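Local coordinates for alanine racemase (Oenococcus oeni PSU-1, PDB 3HUR), which belongs to the alanine racemase family, whose members join an N-terminal TIM-barrel domain to a C-terminal domain rich in beta strands, at residues S202-S206 / A207-W211; A352-H356 / T357-E361. One frame throughout, in Å; residues are numbered along the deposited sequence.

Interaction 1. Residues S202-S206 / A207-W211; sequences SMANS and ATCIW. With SO4 (sulfate ion), chain B.
Asn-205 caps the start of helix 206-211 by turning its amide oxygen back onto Thr-208. With CG placed between its own backbone N and carbonyl carbon (chi1 66°), the amide folds over the first helical turn, and its OD1 accepts from Thr-208 N at 2.8 Å, the N-H pointing almost straight at it (176°). Thr-208 OG1 also donates to Asn-205 OD1, at 2.8 Å, but from above the carbonyl plane; the two side chains cross at about a right angle. One oxygen thus serves two donors of a single residue, a task for which a short amide suits the N-cap. The first i to i+4 backbone bond runs from Cys-209 N to Asn-205 O, 2.9 Å.

The tight, dry part lies where Ala-204 CB presses on Cys-209 SG at 3.6 Å, small side chains both resting on Ile-223. By contrast, Asn-205 is partly exposed, and one ordered water completes the bonding there, accepting from Asn-205 N and donating to Met-203 O and Thr-208 OG1.

Ser-206 OG, also bonded by Gly-226 N and Leu-228 N, donates to O4 of a sulfate, probably from the crystallisation liquor; Ser-206 N adds a weak bond to that oxygen, and Gln-227 N also binds the ion. Such donors at a helix start are consistent with a site that could accept a phosphate-like anion.

Interaction 2. Residues A352-H356 / T357-E361; sequences ANYSH and TIVDE
The first torsions of Tyr-354 and Val-359 bring ring and methyl together: CG of Tyr-354 stands beside its backbone N (chi1 -59°), while in Val-359 it is CG1 that lies opposite the N (chi1 -177°), which leaves CG2 to approach the ring. The methyl Val-359 CG2 reaches the ring edge near its plane, 4.2 Å from Tyr-354 CE2. On the same face of the strand pair as Val-359, Ala-352 CB lies 4.1 Å from Val-359 CB, a small methyl beside a branched side chain. Asn-353 and Ile-358 share the other face side by side; Asn-353 OD1, 3.8 Å from Ile-358 CG1, also takes a weak bond from Arg-135 NH1.

The backbones hold this register. Ala-352 N donates to Val-359 O at 2.8 Å, and Val-359 N returns a bond to Ala-352 O at 2.9 Å. Nearer the turn, Tyr-354 N binds Thr-357 O at 3.0 Å; the reverse bond is weak. Across the subunit interface, Tyr-354 OH bonds Gln-320 and Thr-357 OG1 bonds Ala-258 O, both of the second subunit. Exposed, polar Ser-355 and His-356 form the turn of a two-residue beta hairpin, in which Thr-357 to Val-359 also pair in parallel with a strand of that subunit, extending the sheet across the interface.

Interaction 1 comes first along the chain, at the junction of strand 201-202 and helix 206-211 in the N-terminal, TIM-barrel part; interaction 2 follows some 140 residues later in the C-terminal part, on the hairpin of strands 347-353 and 357-364. Their centres are 24 Å apart and their nearest atoms about 11 Å, with no touch and no shared sheet. The first belongs with the parallel barrel strands and is not touched by another chain, whereas the second packs against two neighbouring subunits. Arg-135, from the N-terminal part, bonds the hairpin backbone, tying both parts of the chain together. The first forms a capped helix start where a sulfate sits; the second contributes to the tetramer's contacts.

Interaction 1. Residues S202-S206 / A207-W211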
ATOM      1  N   SER A 202      -8.868 -41.624  -6.615  1.00 37.64           N
ATOM      2  CA  SER A 202      -7.925 -40.533  -6.641  1.00 36.98           C
ATOM      3  C   SER A 202      -7.899 -39.888  -5.299  1.00 35.91           C
ATOM      4  O   SER A 202      -8.900 -39.326  -4.864  1.00 34.95           O
ATOM      5  CB  SER A 202      -8.282 -39.467  -7.698  1.00 37.73           C
ATOM      6  OG  SER A 202      -7.308 -38.428  -7.670  1.00 37.04           O
ATOM      7  N   MET A 203      -6.724 -39.906  -4.685  1.00 35.07           N
ATOM      8  CA  MET A 203      -6.597 -39.492  -3.309  1.00 35.35           C
ATOM      9  C   MET A 203      -5.656 -38.310  -3.097  1.00 34.85           C
ATOM     10  O   MET A 203      -5.850 -37.575  -2.132  1.00 35.00           O
ATOM     11  CB  MET A 203      -6.128 -40.719  -2.440  1.00 35.34           C
ATOM     12  CG  MET A 203      -7.224 -41.826  -2.299  1.00 34.84           C
ATOM     13  SD  MET A 203      -6.837 -43.260  -1.260  1.00 31.93           S
ATOM     14  CE  MET A 203      -7.060 -42.551   0.320  1.00 24.46           C
ATOM     15  N   ALA A 204      -4.653 -38.144  -3.975  1.00 34.47           N
ATOM     16  CA  ALA A 204      -3.470 -37.322  -3.686  1.00 34.04           C
ATOM     17  C   ALA A 204      -3.450 -35.947  -4.357  1.00 34.51           C
ATOM     18  O   ALA A 204      -3.261 -35.846  -5.580  1.00 34.64           O
ATOM     19  CB  ALA A 204      -2.240 -38.076  -4.086  1.00 33.52           C
ATOM     20  N   ASN A 205      -3.596 -34.893  -3.546  1.00 34.54           N
ATOM     21  CA  ASN A 205      -3.279 -33.509  -3.984  1.00 33.44           C
ATOM     22  C   ASN A 205      -1.785 -33.339  -3.923  1.00 33.40           C
ATOM     23  O   ASN A 205      -1.069 -34.324  -3.782  1.00 33.37           O
ATOM     24  CB  ASN A 205      -3.989 -32.461  -3.133  1.00 32.44           C
ATOM     25  CG  ASN A 205      -3.513 -32.454  -1.695  1.00 31.91           C
ATOM     26  OD1 ASN A 205      -2.465 -33.037  -1.355  1.00 28.21           O
ATOM     27  ND2 ASN A 205      -4.283 -31.790  -0.828  1.00 28.53           N
ATOM     28  N   SER A 206      -1.300 -32.103  -4.077  1.00 33.54           N
ATOM     29  CA  SER A 206       0.139 -31.860  -4.222  1.00 33.29           C
ATOM     30  C   SER A 206       0.891 -32.300  -2.989  1.00 32.83           C
ATOM     31  O   SER A 206       1.975 -32.872  -3.060  1.00 33.25           O
ATOM     32  CB  SER A 206       0.427 -30.360  -4.465  1.00 33.59           C
ATOM     33  OG  SER A 206       0.263 -29.954  -5.826  1.00 34.48           O
ATOM     34  N   ALA A 207       0.331 -31.946  -1.856  1.00 32.15           N
ATOM     35  CA  ALA A 207       0.979 -32.136  -0.578  1.00 32.48           C
ATOM     36  C   ALA A 207       1.025 -33.668  -0.243  1.00 32.90           C
ATOM     37  O   ALA A 207       2.067 -34.203   0.179  1.00 32.12           O
ATOM     38  CB  ALA A 207       0.221 -31.316   0.504  1.00 31.46           C
ATOM     39  N   THR A 208      -0.091 -34.350  -0.505  1.00 32.89           N
ATOM     40  CA  THR A 208      -0.159 -35.758  -0.376  1.00 33.49           C
ATOM     41  C   THR A 208       0.886 -36.381  -1.268  1.00 34.94           C
ATOM     42  O   THR A 208       1.652 -37.260  -0.823  1.00 35.73           O
ATOM     43  CB  THR A 208      -1.540 -36.292  -0.706  1.00 33.74           C
ATOM     44  OG1 THR A 208      -2.531 -35.497  -0.050  1.00 33.55           O
ATOM     45  CG2 THR A 208      -1.686 -37.731  -0.203  1.00 34.89           C
ATOM     46  N   CYS A 209       0.996 -35.920  -2.503  1.00 35.84           N
ATOM     47  CA  CYS A 209       2.006 -36.501  -3.391  1.00 36.93           C
ATOM     48  C   CYS A 209       3.418 -36.305  -2.838  1.00 37.20           C
ATOM     49  O   CYS A 209       4.270 -37.220  -2.905  1.00 37.06           O
ATOM     50  CB  CYS A 209       1.918 -35.907  -4.813  1.00 37.38           C
ATOM     51  SG  CYS A 209       0.462 -36.401  -5.775  1.00 39.48           S
ATOM     52  N   ILE A 210       3.692 -35.115  -2.310  1.00 37.65           N
ATOM     53  CA  ILE A 210       5.082 -34.801  -1.954  1.00 38.29           C
ATOM     54  C   ILE A 210       5.503 -35.568  -0.690  1.00 39.21           C
ATOM     55  O   ILE A 210       6.393 -36.392  -0.764  1.00 38.52           O
ATOM     56  CB  ILE A 210       5.338 -33.294  -1.727  1.00 38.36           C
ATOM     57  CG1 ILE A 210       5.143 -32.503  -3.032  1.00 38.01           C
ATOM     58  CG2 ILE A 210       6.751 -33.072  -1.141  1.00 35.65           C
ATOM     59  CD1 ILE A 210       5.043 -31.049  -2.827  1.00 36.32           C
ATOM     60  N   TRP A 211       4.822 -35.302   0.425  1.00 40.36           N
ATOM     61  CA  TRP A 211       5.209 -35.803   1.743  1.00 42.02           C
ATOM     62  C   TRP A 211       4.578 -37.139   2.234  1.00 42.60           C
ATOM     63  O   TRP A 211       4.831 -37.522   3.347  1.00 43.23           O
ATOM     64  CB  TRP A 211       4.990 -34.710   2.806  1.00 42.25           C
ATOM     65  CG  TRP A 211       5.906 -33.545   2.593  1.00 44.00           C
ATOM     66  CD1 TRP A 211       7.249 -33.489   2.842  1.00 44.64           C
ATOM     67  CD2 TRP A 211       5.556 -32.290   1.998  1.00 44.54           C
ATOM     68  NE1 TRP A 211       7.755 -32.251   2.459  1.00 43.88           N
ATOM     69  CE2 TRP A 211       6.737 -31.509   1.929  1.00 43.66           C
ATOM     70  CE3 TRP A 211       4.357 -31.750   1.522  1.00 44.23           C
ATOM     71  CZ2 TRP A 211       6.748 -30.214   1.433  1.00 44.27           C
ATOM     72  CZ3 TRP A 211       4.370 -30.470   1.028  1.00 45.82           C
ATOM     73  CH2 TRP A 211       5.565 -29.710   0.985  1.00 44.50           C
TER
HETATM   74  S   SO4 B 395      -3.284 -28.720  -4.873  1.00 39.45           S
HETATM   75  O1  SO4 B 395      -2.805 -27.365  -4.971  1.00 43.49           O
HETATM   76  O2  SO4 B 395      -3.538 -29.136  -3.518  1.00 40.84           O
HETATM   77  O3  SO4 B 395      -4.576 -28.788  -5.490  1.00 39.22           O
HETATM   78  O4  SO4 B 395      -2.206 -29.499  -5.462  1.00 38.50           O
HETATM   79  O   HOH W   1      -4.866 -35.162  -1.103  1.00 30.34           O

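Interaction 2. Residues A352-H356 / T357-E361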
ATOM      1  N   ALA A 352     -15.057 -18.775   1.375  1.00 32.46           N
ATOM      2  CA  ALA A 352     -16.079 -18.251   2.253  1.00 32.66           C
ATOM      3  C   ALA A 352     -17.224 -19.216   2.203  1.00 33.26           C
ATOM      4  O   ALA A 352     -17.532 -19.747   1.156  1.00 34.11           O
ATOM      5  CB  ALA A 352     -16.526 -16.903   1.811  1.00 31.71           C
ATOM      6  N   ASN A 353     -17.829 -19.501   3.336  1.00 34.29           N
ATOM      7  CA  ASN A 353     -18.942 -20.447   3.357  1.00 35.78           C
ATOM      8  C   ASN A 353     -20.199 -19.743   3.786  1.00 35.35           C
ATOM      9  O   ASN A 353     -20.204 -19.021   4.775  1.00 35.68           O
ATOM     10  CB  ASN A 353     -18.637 -21.668   4.255  1.00 36.15           C
ATOM     11  CG  ASN A 353     -17.702 -22.666   3.570  1.00 39.75           C
ATOM     12  OD1 ASN A 353     -18.162 -23.613   2.921  1.00 46.10           O
ATOM     13  ND2 ASN A 353     -16.377 -22.439   3.687  1.00 41.67           N
ATOM     14  N   TYR A 354     -21.249 -19.950   3.023  1.00 35.76           N
ATOM     15  CA  TYR A 354     -22.550 -19.394   3.330  1.00 37.49           C
ATOM     16  C   TYR A 354     -23.617 -20.490   3.229  1.00 39.20           C
ATOM     17  O   TYR A 354     -23.356 -21.602   2.784  1.00 39.23           O
ATOM     18  CB  TYR A 354     -22.894 -18.232   2.369  1.00 37.39           C
ATOM     19  CG  TYR A 354     -21.904 -17.121   2.424  1.00 34.98           C
ATOM     20  CD1 TYR A 354     -21.946 -16.219   3.458  1.00 34.95           C
ATOM     21  CD2 TYR A 354     -20.893 -16.984   1.460  1.00 31.12           C
ATOM     22  CE1 TYR A 354     -21.019 -15.184   3.538  1.00 35.39           C
ATOM     23  CE2 TYR A 354     -19.979 -15.934   1.526  1.00 28.68           C
ATOM     24  CZ  TYR A 354     -20.037 -15.064   2.574  1.00 30.26           C
ATOM     25  OH  TYR A 354     -19.169 -14.042   2.735  1.00 27.71           O
ATOM     26  N   SER A 355     -24.826 -20.141   3.629  1.00 41.16           N
ATOM     27  CA  SER A 355     -25.899 -21.088   3.731  1.00 43.06           C
ATOM     28  C   SER A 355     -26.005 -21.972   2.481  1.00 43.81           C
ATOM     29  O   SER A 355     -25.940 -23.183   2.575  1.00 43.96           O
ATOM     30  CB  SER A 355     -27.196 -20.329   3.974  1.00 43.51           C
ATOM     31  OG  SER A 355     -28.253 -21.250   4.132  1.00 47.33           O
ATOM     32  N   HIS A 356     -26.115 -21.359   1.311  1.00 45.01           N
ATOM     33  CA  HIS A 356     -26.336 -22.094   0.052  1.00 45.76           C
ATOM     34  C   HIS A 356     -25.171 -22.026  -0.975  1.00 44.03           C
ATOM     35  O   HIS A 356     -25.305 -22.517  -2.109  1.00 44.43           O
ATOM     36  CB  HIS A 356     -27.643 -21.592  -0.602  1.00 46.99           C
ATOM     37  CG  HIS A 356     -28.890 -21.946   0.165  1.00 53.00           C
ATOM     38  ND1 HIS A 356     -29.725 -20.990   0.719  1.00 57.49           N
ATOM     39  CD2 HIS A 356     -29.446 -23.152   0.472  1.00 57.83           C
ATOM     40  CE1 HIS A 356     -30.739 -21.591   1.326  1.00 60.09           C
ATOM     41  NE2 HIS A 356     -30.596 -22.902   1.187  1.00 59.42           N
ATOM     42  N   THR A 357     -24.027 -21.466  -0.582  1.00 42.04           N
ATOM     43  CA  THR A 357     -22.981 -21.179  -1.539  1.00 40.40           C
ATOM     44  C   THR A 357     -21.593 -21.268  -0.893  1.00 38.44           C
ATOM     45  O   THR A 357     -21.458 -21.036   0.280  1.00 37.36           O
ATOM     46  CB  THR A 357     -23.280 -19.812  -2.219  1.00 40.40           C
ATOM     47  OG1 THR A 357     -22.337 -18.815  -1.840  1.00 41.80           O
ATOM     48  CG2 THR A 357     -24.650 -19.336  -1.826  1.00 41.83           C
ATOM     49  N   ILE A 358     -20.593 -21.674  -1.662  1.00 36.75           N
ATOM     50  CA  ILE A 358     -19.212 -21.752  -1.213  1.00 36.01           C
ATOM     51  C   ILE A 358     -18.439 -20.912  -2.196  1.00 35.28           C
ATOM     52  O   ILE A 358     -18.529 -21.157  -3.389  1.00 35.70           O
ATOM     53  CB  ILE A 358     -18.625 -23.156  -1.365  1.00 36.35           C
ATOM     54  CG1 ILE A 358     -19.442 -24.186  -0.599  1.00 38.04           C
ATOM     55  CG2 ILE A 358     -17.147 -23.195  -0.957  1.00 35.41           C
ATOM     56  CD1 ILE A 358     -19.272 -25.616  -1.150  1.00 41.54           C
ATOM     57  N   VAL A 359     -17.692 -19.925  -1.718  1.00 34.01           N
ATOM     58  CA  VAL A 359     -16.885 -19.096  -2.580  1.00 32.79           C
ATOM     59  C   VAL A 359     -15.454 -19.569  -2.409  1.00 33.09           C
ATOM     60  O   VAL A 359     -14.973 -19.590  -1.284  1.00 32.72           O
ATOM     61  CB  VAL A 359     -17.004 -17.641  -2.189  1.00 32.66           C
ATOM     62  CG1 VAL A 359     -16.214 -16.755  -3.152  1.00 31.65           C
ATOM     63  CG2 VAL A 359     -18.465 -17.214  -2.159  1.00 30.67           C
ATOM     64  N   ASP A 360     -14.817 -20.004  -3.505  1.00 33.44           N
ATOM     65  CA  ASP A 360     -13.417 -20.442  -3.506  1.00 34.75           C
ATOM     66  C   ASP A 360     -12.589 -19.688  -4.575  1.00 35.08           C
ATOM     67  O   ASP A 360     -12.465 -20.150  -5.688  1.00 34.58           O
ATOM     68  CB  ASP A 360     -13.316 -21.961  -3.759  1.00 34.87           C
ATOM     69  CG  ASP A 360     -11.920 -22.530  -3.437  1.00 38.57           C
ATOM     70  OD1 ASP A 360     -10.927 -21.798  -3.523  1.00 41.95           O
ATOM     71  OD2 ASP A 360     -11.787 -23.733  -3.083  1.00 46.05           O
ATOM     72  N   GLU A 361     -11.974 -18.564  -4.212  1.00 36.21           N
ATOM     73  CA  GLU A 361     -11.205 -17.713  -5.157  1.00 36.89           C
ATOM     74  C   GLU A 361      -9.685 -17.851  -5.097  1.00 35.61           C
ATOM     75  O   GLU A 361      -9.098 -17.479  -4.112  1.00 36.06           O
ATOM     76  CB  GLU A 361     -11.512 -16.258  -4.848  1.00 38.43           C
ATOM     77  CG  GLU A 361     -11.022 -15.296  -5.952  1.00 43.52           C
ATOM     78  CD  GLU A 361     -11.290 -13.836  -5.640  1.00 49.42           C
ATOM     79  OE1 GLU A 361     -11.380 -13.499  -4.420  1.00 52.49           O
ATOM     80  OE2 GLU A 361     -11.395 -13.036  -6.629  1.00 52.52           O
TER